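Local structure of branched-chain alpha-ketoacid decarboxylase (Lactococcus lactis, 2VBF) at residues 230-235 with 258-263; 299-304 with 321-326. The protein probably decarboxylates branched-chain and aromatic alpha-keto acids to aldehydes, with thiamine diphosphate and a magnesium ion as cofactors. All blocks are in the same frame, centred on the assembly; numbering follows the deposited sequence.

In the fold
Both interactions belong to one sheet in the central domain, whose parallel strands run in the order 276-279, 259-261, 231-235, 298-302, 323-326. Interaction 1 joins the second and third of these and interaction 2 the fourth and fifth, so their centres lie about 9 Å apart. Strands 231-235 and 298-302 join them directly: I234 N reaches L300 O at 2.8 Å, and I234 O reaches L302 N at 2.8 Å, both probable hydrogen bonds. This order is that of a Rossmann-like sheet, in which the chain turns back past its first strand to build the second half. Both contacts lie away from the thiamine diphosphate and magnesium sites.

Interaction 1 (230-235 with 258-263); sequences KPVVIA and PITTLN
The carbonyl oxygen of V233 is held by two groups of the facing strand. T260 N binds V233 O at 2.9 Å, nearly in line with the carbonyl (C=O...N 167°), and a CA-H...O contact from I259 adds to it. On the other strand T260 O likewise takes two donors, A235 N at 3.1 Å and the CA-H of I234; V233 N opens the ladder on P258 O. This is parallel pairing, with strands 231-235 and 259-261 inclined at 29°. At its start P258, a proline without an N-H, lays its ring against P231 O, CG coming to 3.3 Å, and that buried oxygen has no hydrogen-bond partner.

On one face I259 sends CG1 anti to its backbone N (chi1 -177°), which carries CD1 obliquely to V233 CG1 at 3.8 Å and on to A235 CB at 4.1 Å. Cutting it back to an alanine here would probably leave the V233 and A235 methyls facing a gap. On the other face I234 and T260 lie alongside each other, I234 CG1 meeting T260 CG2 at 3.7 Å; the threonine hydroxyl goes to G278 O of strand 276-279 instead.

Helices 237-241 and 245-255 link the two strands in a beta-alpha-beta crossover. Helix 287-295 rests on the T260 face through V293 and on P258 through F292, V232 touches L277 of strand 276-279, and strand 298-302 pairs with the far edge of 231-235.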
# COMPACT_ATOMS: atom_id res chain seq x y z
N LYS A 230 21.25 -38.54 -20.56
CA LYS A 230 21.48 -37.49 -19.58
C LYS A 230 20.27 -36.56 -19.48
O LYS A 230 20.32 -35.41 -19.91
CB LYS A 230 22.73 -36.69 -19.95
CG LYS A 230 23.29 -35.83 -18.83
CD LYS A 230 24.53 -35.13 -19.32
CE LYS A 230 25.22 -34.33 -18.25
NZ LYS A 230 26.61 -34.01 -18.71
N PRO A 231 19.18 -37.06 -18.90
CA PRO A 231 18.00 -36.22 -18.73
C PRO A 231 18.19 -35.24 -17.58
O PRO A 231 18.96 -35.50 -16.66
CB PRO A 231 16.91 -37.23 -18.38
CG PRO A 231 17.63 -38.28 -17.62
CD PRO A 231 18.97 -38.41 -18.33
N VAL A 232 17.48 -34.12 -17.63
CA VAL A 232 17.40 -33.23 -16.48
C VAL A 232 15.97 -32.70 -16.37
O VAL A 232 15.32 -32.39 -17.37
CB VAL A 232 18.44 -32.07 -16.55
CG1 VAL A 232 18.07 -31.06 -17.63
CG2 VAL A 232 18.58 -31.36 -15.17
N VAL A 233 15.47 -32.66 -15.14
CA VAL A 233 14.18 -32.07 -14.83
C VAL A 233 14.43 -30.68 -14.25
O VAL A 233 15.34 -30.50 -13.44
CB VAL A 233 13.40 -32.92 -13.81
CG1 VAL A 233 12.01 -32.30 -13.53
CG2 VAL A 233 13.27 -34.35 -14.30
N ILE A 234 13.66 -29.70 -14.69
CA ILE A 234 13.71 -28.38 -14.07
C ILE A 234 12.30 -28.09 -13.52
O ILE A 234 11.33 -28.07 -14.28
CB ILE A 234 14.13 -27.26 -15.07
CG1 ILE A 234 15.40 -27.66 -15.84
CG2 ILE A 234 14.32 -25.92 -14.33
CD1 ILE A 234 15.89 -26.60 -16.83
N ALA A 235 12.19 -27.92 -12.20
CA ALA A 235 10.91 -27.63 -11.55
C ALA A 235 10.84 -26.14 -11.19
O ALA A 235 11.86 -25.54 -10.83
CB ALA A 235 10.70 -28.49 -10.32
N PRO A 258 18.14 -36.60 -12.53
CA PRO A 258 18.74 -35.32 -12.12
C PRO A 258 17.69 -34.20 -12.14
O PRO A 258 16.85 -34.17 -13.04
CB PRO A 258 19.83 -35.08 -13.18
CG PRO A 258 20.11 -36.43 -13.75
CD PRO A 258 18.82 -37.17 -13.70
N ILE A 259 17.73 -33.33 -11.14
CA ILE A 259 16.79 -32.22 -11.05
C ILE A 259 17.43 -30.94 -10.52
O ILE A 259 18.29 -30.97 -9.63
CB ILE A 259 15.53 -32.58 -10.19
CG1 ILE A 259 14.52 -31.41 -10.18
CG2 ILE A 259 15.93 -32.95 -8.76
CD1 ILE A 259 13.10 -31.82 -9.87
N THR A 260 17.00 -29.84 -11.11
CA THR A 260 17.38 -28.50 -10.69
C THR A 260 16.10 -27.66 -10.60
O THR A 260 15.05 -28.07 -11.10
CB THR A 260 18.42 -27.89 -11.67
OG1 THR A 260 18.87 -26.62 -11.19
CG2 THR A 260 17.86 -27.76 -13.09
N THR A 261 16.18 -26.53 -9.90
CA THR A 261 15.16 -25.50 -9.96
C THR A 261 15.84 -24.16 -10.22
O THR A 261 17.05 -24.01 -10.00
CB THR A 261 14.31 -25.39 -8.65
OG1 THR A 261 15.07 -24.73 -7.63
CG2 THR A 261 13.87 -26.77 -8.16
N LEU A 262 15.07 -23.20 -10.69
CA LEU A 262 15.52 -21.81 -10.69
C LEU A 262 15.37 -21.30 -9.25
O LEU A 262 14.81 -21.98 -8.39
CB LEU A 262 14.67 -20.96 -11.64
CG LEU A 262 14.48 -21.44 -13.08
CD1 LEU A 262 13.70 -20.39 -13.86
CD2 LEU A 262 15.81 -21.74 -13.74
N ASN A 263 15.82 -20.08 -9.00
CA ASN A 263 15.52 -19.45 -7.71
C ASN A 263 14.05 -18.99 -7.62
O ASN A 263 13.55 -18.71 -6.54
CB ASN A 263 16.52 -18.33 -7.37
CG ASN A 263 16.47 -17.17 -8.35
OD1 ASN A 263 15.41 -16.82 -8.88
ND2 ASN A 263 17.62 -16.55 -8.58
O HOH W 1 12.43 -23.18 -11.13

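Interaction 2 (299-304 with 321-326); sequences ILMLGV and NKMISL
M301 and M323 meet sulfur to methyl in both directions: M301 CE lies 4.0 Å from M323 SD, and M323 CE lies 4.0 Å from M301 SD. M323 puts CG anti to its backbone N (chi1 -176°), which leads its chain past I299 O toward M301 and lets CE rest on I299 CG2. M301, bent at both its later torsions, also brings CB to 3.9 Å from S325 CB; I299, M323, M301 and S325 all lie on this face.

Through the sheet, L302 and L326 lie side by side with L302 CD2 3.9 Å from L326 CD1. L300 crosses I324 at a slant, its CD1 4.0 Å from I324 CG2 and leaning over I324 O.

Behind these side chains runs a regular parallel ladder between strands 299-302 and 323-326, whose directions differ by only 7°. Its last rung is its shortest: G303 N binds L326 O at 2.7 Å, and a water bridges the same oxygen to V304 N. With a positive phi of 68°, G303 takes the chain out of the strand there.

Farther out, I221 and I217 of helix 212-227 pack on the L300, I324 and L326 face, while V232 and I234 of the neighbouring strand 231-235 lie against I299, and I234 also against M301. Across the contact the side chains meet carbon to carbon or carbon to sulfur, so adhesion there rests on dispersion and shape, whereas direction and register are probably set by the backbone bonds.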
# COMPACT_ATOMS: atom_id res chain seq x y z
N ILE A 299 15.37 -32.31 -21.71
CA ILE A 299 14.99 -31.42 -20.61
C ILE A 299 13.48 -31.48 -20.44
O ILE A 299 12.74 -31.24 -21.39
CB ILE A 299 15.38 -29.96 -20.89
CG1 ILE A 299 16.88 -29.83 -21.18
CG2 ILE A 299 14.97 -29.06 -19.70
CD1 ILE A 299 17.24 -28.57 -21.93
N LEU A 300 13.04 -31.79 -19.22
CA LEU A 300 11.63 -31.70 -18.82
C LEU A 300 11.47 -30.52 -17.85
O LEU A 300 11.98 -30.57 -16.72
CB LEU A 300 11.19 -33.00 -18.15
CG LEU A 300 9.76 -33.11 -17.61
CD1 LEU A 300 8.75 -32.99 -18.76
CD2 LEU A 300 9.55 -34.41 -16.84
N MET A 301 10.79 -29.46 -18.30
CA MET A 301 10.48 -28.33 -17.41
C MET A 301 9.04 -28.44 -16.91
O MET A 301 8.10 -28.61 -17.70
CB MET A 301 10.66 -26.98 -18.10
CG MET A 301 12.05 -26.74 -18.66
SD MET A 301 12.56 -25.00 -18.57
CE MET A 301 11.24 -24.13 -19.42
N LEU A 302 8.88 -28.36 -15.59
CA LEU A 302 7.58 -28.46 -14.94
C LEU A 302 7.30 -27.16 -14.20
O LEU A 302 7.87 -26.91 -13.14
CB LEU A 302 7.56 -29.62 -13.96
CG LEU A 302 7.91 -30.98 -14.54
CD1 LEU A 302 7.93 -32.04 -13.45
CD2 LEU A 302 6.93 -31.35 -15.62
N GLY A 303 6.41 -26.35 -14.76
CA GLY A 303 5.95 -25.13 -14.10
C GLY A 303 6.97 -24.02 -13.95
O GLY A 303 6.94 -23.28 -12.97
N VAL A 304 7.86 -23.90 -14.93
CA VAL A 304 8.98 -22.95 -14.90
C VAL A 304 8.68 -21.69 -15.73
O VAL A 304 8.10 -21.77 -16.80
CB VAL A 304 10.24 -23.62 -15.46
CG1 VAL A 304 11.37 -22.62 -15.63
CG2 VAL A 304 10.66 -24.78 -14.56
N ASN A 321 14.62 -27.57 -28.70
CA ASN A 321 14.58 -28.76 -29.56
C ASN A 321 14.76 -30.07 -28.80
O ASN A 321 14.44 -31.13 -29.33
CB ASN A 321 15.65 -28.66 -30.66
CG ASN A 321 15.46 -27.46 -31.56
OD1 ASN A 321 14.34 -27.16 -31.98
ND2 ASN A 321 16.55 -26.76 -31.85
N LYS A 322 15.26 -29.98 -27.57
CA LYS A 322 15.48 -31.13 -26.70
C LYS A 322 14.57 -31.09 -25.47
O LYS A 322 14.87 -31.74 -24.46
CB LYS A 322 16.94 -31.13 -26.22
CG LYS A 322 18.00 -31.16 -27.30
CD LYS A 322 19.40 -30.97 -26.70
CE LYS A 322 20.40 -30.42 -27.73
NZ LYS A 322 21.33 -31.45 -28.28
N MET A 323 13.46 -30.36 -25.54
CA MET A 323 12.68 -30.04 -24.34
C MET A 323 11.20 -30.37 -24.47
O MET A 323 10.60 -30.19 -25.53
CB MET A 323 12.82 -28.55 -24.05
CG MET A 323 12.13 -28.07 -22.76
SD MET A 323 12.18 -26.28 -22.61
CE MET A 323 13.91 -26.01 -22.23
N ILE A 324 10.63 -30.87 -23.37
CA ILE A 324 9.19 -30.83 -23.14
C ILE A 324 8.98 -29.92 -21.93
O ILE A 324 9.48 -30.21 -20.84
CB ILE A 324 8.61 -32.23 -22.88
CG1 ILE A 324 8.65 -33.07 -24.15
CG2 ILE A 324 7.16 -32.14 -22.38
CD1 ILE A 324 8.40 -34.52 -23.93
N SER A 325 8.28 -28.81 -22.12
CA SER A 325 7.92 -27.92 -21.02
C SER A 325 6.42 -27.98 -20.79
O SER A 325 5.64 -28.02 -21.75
CB SER A 325 8.39 -26.48 -21.27
OG SER A 325 7.69 -25.85 -22.33
N LEU A 326 6.03 -28.03 -19.52
CA LEU A 326 4.65 -28.01 -19.10
C LEU A 326 4.45 -26.83 -18.16
O LEU A 326 5.19 -26.67 -17.19
CB LEU A 326 4.29 -29.31 -18.38
CG LEU A 326 4.50 -30.59 -19.19
CD1 LEU A 326 4.20 -31.81 -18.32
CD2 LEU A 326 3.64 -30.58 -20.45
O HOH W 2 7.81 -25.26 -17.58